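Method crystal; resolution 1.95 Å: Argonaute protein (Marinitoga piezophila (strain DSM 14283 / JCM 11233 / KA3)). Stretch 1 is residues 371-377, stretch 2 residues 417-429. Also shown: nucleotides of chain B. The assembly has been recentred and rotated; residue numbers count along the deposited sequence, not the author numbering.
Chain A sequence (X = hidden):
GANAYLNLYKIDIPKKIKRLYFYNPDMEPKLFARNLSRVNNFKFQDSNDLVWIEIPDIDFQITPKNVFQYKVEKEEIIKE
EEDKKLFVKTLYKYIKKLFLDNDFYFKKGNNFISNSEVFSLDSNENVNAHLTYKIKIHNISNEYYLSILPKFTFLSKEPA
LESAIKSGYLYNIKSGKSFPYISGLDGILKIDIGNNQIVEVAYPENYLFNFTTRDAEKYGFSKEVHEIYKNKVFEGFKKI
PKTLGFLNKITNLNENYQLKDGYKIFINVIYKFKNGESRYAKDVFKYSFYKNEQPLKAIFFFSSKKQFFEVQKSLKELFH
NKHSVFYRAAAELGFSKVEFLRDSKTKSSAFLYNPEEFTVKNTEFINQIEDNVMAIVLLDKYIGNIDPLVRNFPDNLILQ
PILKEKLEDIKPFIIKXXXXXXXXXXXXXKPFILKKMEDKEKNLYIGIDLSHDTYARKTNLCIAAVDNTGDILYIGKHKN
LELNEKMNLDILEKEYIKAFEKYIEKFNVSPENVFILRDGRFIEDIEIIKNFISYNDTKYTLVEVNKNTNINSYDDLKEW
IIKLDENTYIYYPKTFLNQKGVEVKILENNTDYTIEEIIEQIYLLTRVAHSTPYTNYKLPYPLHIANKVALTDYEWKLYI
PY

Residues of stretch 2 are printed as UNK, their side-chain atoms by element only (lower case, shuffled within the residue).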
# COMPACT_ATOMS: atom_id res chain seq x y z
N ASP A 371 -16.98 24.28 19.10
CA ASP A 371 -16.07 24.68 18.03
C ASP A 371 -14.86 23.76 17.94
O ASP A 371 -14.87 22.65 18.49
CB ASP A 371 -15.62 26.13 18.21
CG ASP A 371 -16.74 27.04 18.65
OD1 ASP A 371 -17.91 26.61 18.58
OD2 ASP A 371 -16.46 28.18 19.06
N ASN A 372 -13.82 24.21 17.24
CA ASN A 372 -12.61 23.41 17.02
C ASN A 372 -11.65 23.67 18.17
O ASN A 372 -11.11 24.77 18.31
CB ASN A 372 -11.97 23.77 15.69
CG ASN A 372 -12.96 23.77 14.54
OD1 ASN A 372 -13.70 22.81 14.34
ND2 ASN A 372 -13.00 24.88 13.80
N VAL A 373 -11.42 22.65 18.99
CA VAL A 373 -10.47 22.74 20.10
C VAL A 373 -9.59 21.51 20.06
O VAL A 373 -10.09 20.38 20.09
CB VAL A 373 -11.18 22.86 21.47
CG1 VAL A 373 -10.16 22.80 22.60
CG2 VAL A 373 -11.97 24.16 21.54
N MET A 374 -8.28 21.73 19.99
CA MET A 374 -7.31 20.65 19.96
C MET A 374 -7.08 20.10 21.36
O MET A 374 -6.93 20.85 22.32
CB MET A 374 -5.99 21.13 19.37
CG MET A 374 -6.14 21.80 18.01
SD MET A 374 -6.69 20.62 16.77
CE MET A 374 -7.18 21.74 15.47
N ALA A 375 -7.04 18.78 21.47
CA ALA A 375 -6.66 18.12 22.71
C ALA A 375 -5.22 17.65 22.55
O ALA A 375 -4.95 16.63 21.91
CB ALA A 375 -7.60 16.96 23.02
N ILE A 376 -4.29 18.41 23.13
CA ILE A 376 -2.88 18.04 23.15
C ILE A 376 -2.71 16.98 24.23
O ILE A 376 -2.67 17.28 25.42
CB ILE A 376 -1.98 19.26 23.40
CG1 ILE A 376 -2.12 20.26 22.24
CG2 ILE A 376 -0.53 18.82 23.55
CD1 ILE A 376 -1.58 21.64 22.55
N VAL A 377 -2.62 15.72 23.80
CA VAL A 377 -2.60 14.58 24.70
C VAL A 377 -1.19 14.02 24.70
O VAL A 377 -0.70 13.54 23.67
CB VAL A 377 -3.62 13.51 24.27
CG1 VAL A 377 -3.59 12.33 25.22
CG2 VAL A 377 -5.01 14.13 24.18
N UNK A 417 5.48 20.98 12.34
CA UNK A 417 4.60 19.98 11.74
C UNK A 417 3.35 19.77 12.57
O UNK A 417 2.24 19.64 12.03
o UNK A 417 6.40 18.79 10.64
c UNK A 417 5.36 18.67 11.59
N UNK A 418 3.51 19.71 13.89
CA UNK A 418 2.39 19.54 14.80
C UNK A 418 1.36 20.66 14.62
O UNK A 418 0.15 20.40 14.55
c UNK A 418 1.97 19.69 18.55
c UNK A 418 1.11 17.98 17.13
c UNK A 418 2.93 19.49 16.23
c UNK A 418 1.13 19.29 19.56
c UNK A 418 1.97 19.05 17.32
c UNK A 418 0.27 18.23 19.36
o UNK A 418 -0.58 17.84 20.37
c UNK A 418 0.25 17.57 18.14
N UNK A 419 1.83 21.91 14.52
CA UNK A 419 0.92 23.03 14.32
C UNK A 419 0.28 22.96 12.94
O UNK A 419 -0.89 23.31 12.76
c UNK A 419 1.64 24.36 14.54
c UNK A 419 0.68 25.53 14.34
c UNK A 419 2.24 24.42 15.94
N UNK A 420 1.04 22.52 11.93
CA UNK A 420 0.48 22.34 10.60
C UNK A 420 -0.67 21.34 10.63
O UNK A 420 -1.73 21.58 10.04
c UNK A 420 0.08 21.30 5.64
o UNK A 420 -0.40 21.12 4.36
c UNK A 420 -0.01 20.28 6.56
c UNK A 420 1.12 22.70 7.27
c UNK A 420 0.47 20.48 7.84
c UNK A 420 1.57 21.90 9.62
c UNK A 420 0.64 22.52 5.99
c UNK A 420 1.05 21.69 8.21
N UNK A 421 -0.45 20.19 11.28
CA UNK A 421 -1.50 19.18 11.39
C UNK A 421 -2.76 19.75 12.03
O UNK A 421 -3.88 19.48 11.58
c UNK A 421 -2.52 14.65 13.34
c UNK A 421 -1.49 15.76 13.26
c UNK A 421 -2.05 16.93 12.47
c UNK A 421 -0.99 17.99 12.20
n UNK A 421 -2.00 13.42 14.02
N UNK A 422 -2.59 20.56 13.08
CA UNK A 422 -3.74 21.19 13.73
C UNK A 422 -4.51 22.06 12.74
O UNK A 422 -5.74 21.98 12.67
c UNK A 422 -3.27 22.02 14.92
s UNK A 422 -2.20 22.26 17.42
c UNK A 422 -1.67 21.04 18.61
c UNK A 422 -2.73 21.20 16.07
N UNK A 423 -3.80 22.88 11.97
CA UNK A 423 -4.46 23.65 10.93
C UNK A 423 -5.16 22.76 9.92
O UNK A 423 -6.28 23.04 9.51
N UNK A 424 -4.50 21.67 9.52
CA UNK A 424 -5.10 20.70 8.62
C UNK A 424 -6.42 20.15 9.16
O UNK A 424 -7.32 19.83 8.38
c UNK A 424 -4.11 19.55 8.37
c UNK A 424 -4.17 19.01 6.96
o UNK A 424 -4.42 19.74 6.01
n UNK A 424 -3.94 17.71 6.82
N UNK A 425 -6.55 20.05 10.48
CA UNK A 425 -7.74 19.47 11.11
C UNK A 425 -8.82 20.50 11.41
O UNK A 425 -9.86 20.13 11.96
c UNK A 425 -5.49 15.61 11.37
c UNK A 425 -7.85 16.29 12.63
c UNK A 425 -5.82 16.94 11.56
c UNK A 425 -7.00 17.30 12.19
c UNK A 425 -7.52 14.96 12.44
c UNK A 425 -6.34 14.62 11.82
c UNK A 425 -7.36 18.74 12.40
N UNK A 426 -8.61 21.77 11.07
CA UNK A 426 -9.63 22.80 11.21
C UNK A 426 -10.31 22.96 9.86
O UNK A 426 -9.67 23.41 8.90
c UNK A 426 -10.07 25.24 11.62
c UNK A 426 -7.64 25.11 13.60
c UNK A 426 -9.03 24.13 11.70
c UNK A 426 -8.52 23.97 13.13
N UNK A 427 -11.60 22.61 9.73
CA UNK A 427 -12.23 22.63 8.40
C UNK A 427 -12.33 24.02 7.79
O UNK A 427 -12.41 24.12 6.56
c UNK A 427 -13.84 22.17 10.14
c UNK A 427 -12.49 22.06 10.77
c UNK A 427 -13.62 22.03 8.66
N UNK A 428 -12.31 25.08 8.58
CA UNK A 428 -12.34 26.42 8.00
C UNK A 428 -10.99 26.86 7.46
O UNK A 428 -10.89 27.95 6.90
c UNK A 428 -14.57 26.11 10.31
o UNK A 428 -15.67 25.52 10.25
o UNK A 428 -13.66 25.77 11.10
c UNK A 428 -12.85 27.44 9.01
c UNK A 428 -14.32 27.28 9.38
N UNK A 429 -9.95 26.04 7.62
CA UNK A 429 -8.63 26.34 7.10
C UNK A 429 -8.37 25.59 5.79
O UNK A 429 -9.01 24.57 5.50
s UNK A 429 -7.51 27.02 9.58
c UNK A 429 -7.54 25.98 8.12
P A B 2 4.15 11.71 17.72
OP1 A B 2 5.07 10.73 17.09
OP2 A B 2 4.59 12.50 18.89
O5' A B 2 3.69 12.71 16.57
C5' A B 2 2.72 13.72 16.81
C4' A B 2 2.67 14.69 15.66
O4' A B 2 3.89 15.47 15.65
C3' A B 2 2.62 14.05 14.28
O3' A B 2 1.31 13.68 13.88
C2' A B 2 3.26 15.11 13.39
O2' A B 2 2.35 16.16 13.12
C1' A B 2 4.35 15.64 14.32
N9 A B 2 5.60 14.88 14.18
C8 A B 2 6.12 13.95 15.05
N7 A B 2 7.26 13.43 14.65
C5 A B 2 7.50 14.05 13.43
C6 A B 2 8.54 13.94 12.50
N6 A B 2 9.59 13.12 12.65
N1 A B 2 8.47 14.70 11.38
C2 A B 2 7.42 15.52 11.23
N3 A B 2 6.38 15.71 12.04
C4 A B 2 6.49 14.94 13.13
P U B 3 1.10 12.42 12.92
OP1 U B 3 -0.34 12.31 12.57
OP2 U B 3 1.79 11.25 13.51
O5' U B 3 1.88 12.83 11.60
C5' U B 3 2.57 11.86 10.83
C4' U B 3 3.46 12.51 9.81
O4' U B 3 4.64 13.06 10.46
C3' U B 3 4.02 11.57 8.76
O3' U B 3 3.12 11.37 7.69
C2' U B 3 5.31 12.26 8.33
O2' U B 3 5.03 13.30 7.41
C1' U B 3 5.78 12.87 9.65
N1 U B 3 6.71 11.98 10.37
C2 U B 3 7.97 11.77 9.84
O2 U B 3 8.37 12.29 8.81
N3 U B 3 8.76 10.92 10.57
C4 U B 3 8.44 10.28 11.74
O4 U B 3 9.27 9.54 12.27
C5 U B 3 7.12 10.54 12.22
C6 U B 3 6.32 11.36 11.53
O HOH W 1 -15.98 23.91 12.58

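Position 417 carries one carbon and then one oxygen, far from stretch 1; it is Ser 417, whose CB lies 3.2 Å from N3 of A2 of chain B. At position 418 a single carbon leads to a six-carbon ring bearing one oxygen, which lies 3.3 Å from Ile 376 CG2. This is Tyr 418: its CA-to-CB bond points sideways, but the end of the side chain, with chi1 t, comes nearer the strand.

One carbon carrying two more, with no contact to stretch 1, makes position 419 Val 419. Position 420 again shows a six-carbon ring with one oxygen, out of reach of the strand: Tyr 420. Four carbons in a row ending in nitrogen identify position 421 as Lys 421. Its chain, t at every chi, extends to the nucleic acid, where NZ donates a very short hydrogen bond of 2.5 Å to OP1 of U3.

At position 422 the side chain is unbranched, two carbons, sulfur and a terminal carbon; its CA-to-CB bond points toward stretch 1, and that last carbon is 3.7 Å from Ile 376 CG1. It is Met 422, whose backbone O also lies 3.2 Å from Met 374 CE. Position 423 has no side-chain atoms and is Gly 423. At position 424, two carbons, the second carrying one oxygen and one nitrogen, make no contact with stretch 1, and the CA-to-CB bond points away; this is Asn 424.

Position 425 bears one carbon and a bare six-carbon ring. Its CB is 4.3 Å from Met 374 CE while the ring leads away: Phe 425. Four carbons forked at the first, with one arm two carbons long, mark position 426 as Ile 426, whose CG1 packs 3.5 Å from Met 374 CE. Three carbons closing onto the backbone nitrogen make position 427 Pro 427, with CD 3.8 Å from Asn 372 OD1. Position 428 has three carbons, the third carrying two oxygens, and its end approaches Asn 372; it is Glu 428. Position 429 carries one carbon and then a sulfur, out of reach of stretch 1; it is Cys 429, which closes a type I turn through its N to Ile 426 O (2.9 Å).

The strand and helix run roughly antiparallel, at 147°. Met 374 and Ile 376 supply an apolar seam against the helix and the residues just after it. At Asn 372 the contact gains a polar part: Asn 372 ND2 donates a 2.9 Å hydrogen bond to Glu 428 OE1, and a water O donates to Asn 372 OD1 (3.1 Å) and Glu 428 OE2 (2.8 Å).

Stretch 2 417-429: SYVYKMGNFIPEC
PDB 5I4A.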